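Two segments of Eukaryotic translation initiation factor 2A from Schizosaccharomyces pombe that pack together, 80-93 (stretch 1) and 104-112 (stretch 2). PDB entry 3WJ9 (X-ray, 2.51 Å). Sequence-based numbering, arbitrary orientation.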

# COMPACT_ATOMS: atom_id res chain seq x y z
N GLY A 80 -3.51 9.93 -3.63
CA GLY A 80 -2.20 9.33 -3.47
C GLY A 80 -1.07 10.33 -3.41
O GLY A 80 -0.95 11.21 -4.26
N PHE A 81 -0.22 10.19 -2.40
CA PHE A 81 0.96 11.03 -2.25
C PHE A 81 2.18 10.38 -2.90
O PHE A 81 2.38 9.17 -2.79
CB PHE A 81 1.26 11.29 -0.77
CG PHE A 81 0.47 12.42 -0.17
CD1 PHE A 81 0.87 13.73 -0.35
CD2 PHE A 81 -0.65 12.17 0.59
CE1 PHE A 81 0.16 14.77 0.21
CE2 PHE A 81 -1.37 13.20 1.15
CZ PHE A 81 -0.96 14.51 0.96
N SER A 82 2.98 11.19 -3.58
CA SER A 82 4.28 10.76 -4.06
C SER A 82 5.19 10.59 -2.83
O SER A 82 4.95 11.21 -1.80
CB SER A 82 4.84 11.77 -5.05
OG SER A 82 4.98 13.05 -4.46
N PRO A 83 6.24 9.74 -2.94
CA PRO A 83 7.09 9.34 -1.80
C PRO A 83 7.54 10.48 -0.89
O PRO A 83 7.65 10.28 0.32
CB PRO A 83 8.30 8.71 -2.49
CG PRO A 83 7.73 8.12 -3.72
CD PRO A 83 6.68 9.09 -4.18
N LEU A 84 7.79 11.66 -1.45
CA LEU A 84 8.21 12.81 -0.65
C LEU A 84 7.08 13.81 -0.51
O LEU A 84 7.28 14.93 -0.02
CB LEU A 84 9.44 13.47 -1.28
CG LEU A 84 10.70 12.60 -1.35
CD1 LEU A 84 11.81 13.32 -2.10
CD2 LEU A 84 11.17 12.21 0.04
N GLY A 85 5.88 13.41 -0.93
CA GLY A 85 4.69 14.21 -0.74
C GLY A 85 4.68 15.54 -1.48
O GLY A 85 3.90 16.43 -1.14
N LYS A 86 5.54 15.67 -2.48
CA LYS A 86 5.58 16.89 -3.28
C LYS A 86 4.57 16.84 -4.41
O LYS A 86 4.36 17.82 -5.12
CB LYS A 86 6.98 17.13 -3.83
CG LYS A 86 8.00 17.58 -2.79
CD LYS A 86 9.37 17.77 -3.41
CE LYS A 86 10.35 18.34 -2.40
NZ LYS A 86 9.98 19.72 -2.00
N TYR A 87 3.94 15.68 -4.59
CA TYR A 87 2.90 15.53 -5.59
C TYR A 87 1.75 14.67 -5.07
O TYR A 87 1.96 13.72 -4.32
CB TYR A 87 3.47 14.92 -6.88
CG TYR A 87 4.62 15.71 -7.46
CD1 TYR A 87 4.39 16.86 -8.20
CD2 TYR A 87 5.93 15.30 -7.27
CE1 TYR A 87 5.45 17.58 -8.73
CE2 TYR A 87 6.99 16.01 -7.80
CZ TYR A 87 6.74 17.15 -8.53
OH TYR A 87 7.79 17.87 -9.06
N LEU A 88 0.53 15.02 -5.48
CA LEU A 88 -0.66 14.30 -5.06
C LEU A 88 -1.54 14.03 -6.28
O LEU A 88 -1.86 14.94 -7.04
CB LEU A 88 -1.44 15.10 -4.01
CG LEU A 88 -2.74 14.51 -3.46
CD1 LEU A 88 -2.45 13.42 -2.44
CD2 LEU A 88 -3.60 15.59 -2.84
N SER A 89 -1.92 12.77 -6.47
CA SER A 89 -2.74 12.37 -7.61
C SER A 89 -4.19 12.15 -7.20
O SER A 89 -4.47 11.63 -6.12
CB SER A 89 -2.17 11.11 -8.26
OG SER A 89 -0.85 11.32 -8.73
N THR A 90 -5.11 12.55 -8.08
CA THR A 90 -6.54 12.45 -7.78
C THR A 90 -7.32 11.74 -8.89
O THR A 90 -7.46 12.27 -9.99
CB THR A 90 -7.17 13.85 -7.57
OG1 THR A 90 -7.02 14.62 -8.77
CG2 THR A 90 -6.49 14.58 -6.42
N TRP A 91 -7.85 10.56 -8.58
CA TRP A 91 -8.69 9.82 -9.52
C TRP A 91 -10.13 10.31 -9.44
O TRP A 91 -10.76 10.25 -8.38
CB TRP A 91 -8.63 8.31 -9.24
CG TRP A 91 -9.39 7.44 -10.24
CD1 TRP A 91 -8.86 6.77 -11.29
CD2 TRP A 91 -10.79 7.13 -10.24
NE1 TRP A 91 -9.83 6.09 -11.97
CE2 TRP A 91 -11.03 6.29 -11.34
CE3 TRP A 91 -11.86 7.50 -9.42
CZ2 TRP A 91 -12.30 5.80 -11.64
CZ3 TRP A 91 -13.13 7.01 -9.72
CH2 TRP A 91 -13.33 6.17 -10.82
N GLU A 92 -10.66 10.79 -10.56
CA GLU A 92 -12.09 11.09 -10.66
C GLU A 92 -12.76 10.01 -11.49
O GLU A 92 -12.08 9.19 -12.12
CB GLU A 92 -12.32 12.46 -11.30
CG GLU A 92 -11.65 13.62 -10.58
CD GLU A 92 -11.91 14.95 -11.27
OE1 GLU A 92 -11.42 15.99 -10.77
OE2 GLU A 92 -12.61 14.96 -12.31
N ARG A 93 -14.09 9.98 -11.49
CA ARG A 93 -14.81 9.04 -12.33
C ARG A 93 -14.74 9.50 -13.78
O ARG A 93 -15.02 10.67 -14.07
CB ARG A 93 -16.27 8.90 -11.86
CG ARG A 93 -17.04 7.80 -12.59
CD ARG A 93 -18.48 7.70 -12.12
NE ARG A 93 -18.58 7.26 -10.72
CZ ARG A 93 -18.56 5.99 -10.33
NH1 ARG A 93 -18.43 5.02 -11.22
NH2 ARG A 93 -18.66 5.69 -9.04
N GLN A 104 -10.05 14.40 -18.59
CA GLN A 104 -8.83 14.05 -17.88
C GLN A 104 -9.15 13.66 -16.45
O GLN A 104 -9.15 14.49 -15.54
CB GLN A 104 -7.82 15.20 -17.93
CG GLN A 104 -7.62 15.78 -19.33
CD GLN A 104 -6.40 15.23 -20.04
OE1 GLN A 104 -6.04 14.06 -19.86
NE2 GLN A 104 -5.76 16.06 -20.85
N ASN A 105 -9.43 12.37 -16.26
CA ASN A 105 -9.97 11.85 -15.02
C ASN A 105 -9.04 12.07 -13.84
O ASN A 105 -9.40 12.71 -12.86
CB ASN A 105 -10.25 10.36 -15.18
CG ASN A 105 -10.67 10.00 -16.59
OD1 ASN A 105 -10.09 9.12 -17.21
ND2 ASN A 105 -11.68 10.70 -17.12
N MSE A 106 -7.78 11.64 -14.00
CA MSE A 106 -6.77 11.81 -12.96
C MSE A 106 -5.73 12.86 -13.32
O MSE A 106 -5.20 12.86 -14.45
CB MSE A 106 -6.14 10.45 -12.64
CG MSE A 106 -4.84 10.15 -13.37
SE MSE A 106 -3.32 10.57 -12.19
CE MSE A 106 -2.08 9.17 -12.81
N LYS A 107 -5.44 13.75 -12.37
CA LYS A 107 -4.55 14.86 -12.56
C LYS A 107 -3.48 14.74 -11.49
O LYS A 107 -3.69 14.08 -10.47
CB LYS A 107 -5.33 16.17 -12.45
CG LYS A 107 -6.66 16.14 -13.21
CD LYS A 107 -7.56 17.29 -12.86
CE LYS A 107 -9.00 16.99 -13.25
NZ LYS A 107 -9.15 16.72 -14.71
N VAL A 108 -2.32 15.33 -11.73
CA VAL A 108 -1.29 15.35 -10.71
C VAL A 108 -1.18 16.79 -10.22
O VAL A 108 -1.25 17.73 -11.00
CB VAL A 108 0.07 14.85 -11.25
CG1 VAL A 108 1.10 14.78 -10.13
CG2 VAL A 108 -0.10 13.48 -11.90
N TRP A 109 -1.04 16.96 -8.91
CA TRP A 109 -1.02 18.29 -8.32
C TRP A 109 0.25 18.54 -7.51
O TRP A 109 0.85 17.62 -6.98
CB TRP A 109 -2.25 18.50 -7.42
CG TRP A 109 -3.56 18.04 -8.02
CD1 TRP A 109 -4.04 16.76 -8.04
CD2 TRP A 109 -4.57 18.86 -8.63
NE1 TRP A 109 -5.27 16.73 -8.65
CE2 TRP A 109 -5.62 18.00 -9.02
CE3 TRP A 109 -4.68 20.22 -8.90
CZ2 TRP A 109 -6.76 18.47 -9.66
CZ3 TRP A 109 -5.81 20.68 -9.54
CH2 TRP A 109 -6.84 19.81 -9.91
N ASN A 110 0.64 19.81 -7.44
CA ASN A 110 1.72 20.23 -6.55
C ASN A 110 1.12 20.54 -5.18
O ASN A 110 -0.01 21.02 -5.08
CB ASN A 110 2.45 21.44 -7.12
CG ASN A 110 3.70 21.80 -6.33
OD1 ASN A 110 3.69 21.86 -5.10
ND2 ASN A 110 4.79 22.07 -7.05
N THR A 111 1.88 20.26 -4.13
CA THR A 111 1.36 20.39 -2.77
C THR A 111 1.76 21.70 -2.09
O THR A 111 1.11 22.13 -1.14
CB THR A 111 1.82 19.21 -1.89
OG1 THR A 111 3.25 19.22 -1.77
CG2 THR A 111 1.37 17.89 -2.49
N GLU A 112 2.82 22.35 -2.57
CA GLU A 112 3.26 23.61 -1.97
C GLU A 112 2.89 24.80 -2.87
O GLU A 112 2.98 25.96 -2.47
CB GLU A 112 4.77 23.58 -1.67
CG GLU A 112 5.44 24.96 -1.53
CD GLU A 112 6.89 24.92 -1.12
OE1 GLU A 112 7.40 23.83 -0.79
OE2 GLU A 112 7.53 25.99 -1.13

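Two neighboring strands, the one carrying Leu 88 to Trp 91 and the one carrying Lys 107 to Trp 109, run antiparallel at 155° with axes 4.6 Å apart at their closest, and backbone bonding sets most of the rules of this contact. Stretch 1 first folds on itself: Gly 80 pairs with Ser 89, and a type I turn from Ser 82 to Gly 85 brings the chain back. Phe 81 touches stretch 2 lightly, its CE1 4.3 Å from Thr 111 CG2.

Gly 85 has positive phi, which favors glycine, and its carbonyl accepts a bond from stretch 2. Thr 111 OG1 donates to Gly 85 O at 2.9 Å, fastening stretch 2 near its end to the turn, while its methyl lies near Leu 88, with Thr 111 CG2 4.2 Å from Leu 88 CB.

At Tyr 87 the backbone N is taken by the Ser 82 hydroxyl, and Tyr 87 CB packs against Val 108 CG1 at 4.0 Å. Leu 88 then makes the shortest backbone hydrogen bonds between the stretches: Leu 88 N to Trp 109 O is 3.0 Å and Trp 109 N to Leu 88 O is 2.9 Å. Ser 89, opposite Val 108, is a non-hydrogen-bonded position; its CA makes a CA-H...O contact with Lys 107 O at 3.5 Å, and Ser 89 CB rests 4.1 Å from the selenium, SE, of selenomethionine Met 106.

Thr 90 does double work. Its N donates to Lys 107 O at 3.2 Å, with a weak return bond from Lys 107 N to Thr 90 O at 3.5 Å. Its hydroxyl accepts from the indole, Trp 109 NE1 to Thr 90 OG1 being 2.7 Å and nearly straight at 167°, so the buried indole N-H has its acceptor on the face shared with Leu 88 and Lys 107.

Trp 91 points away. Glu 92 N adds a further bond to Asn 105 O at 3.3 Å; its carboxylate stays beyond salt-bridge range, Glu 92 OE2 to Lys 107 NZ being 4.6 Å.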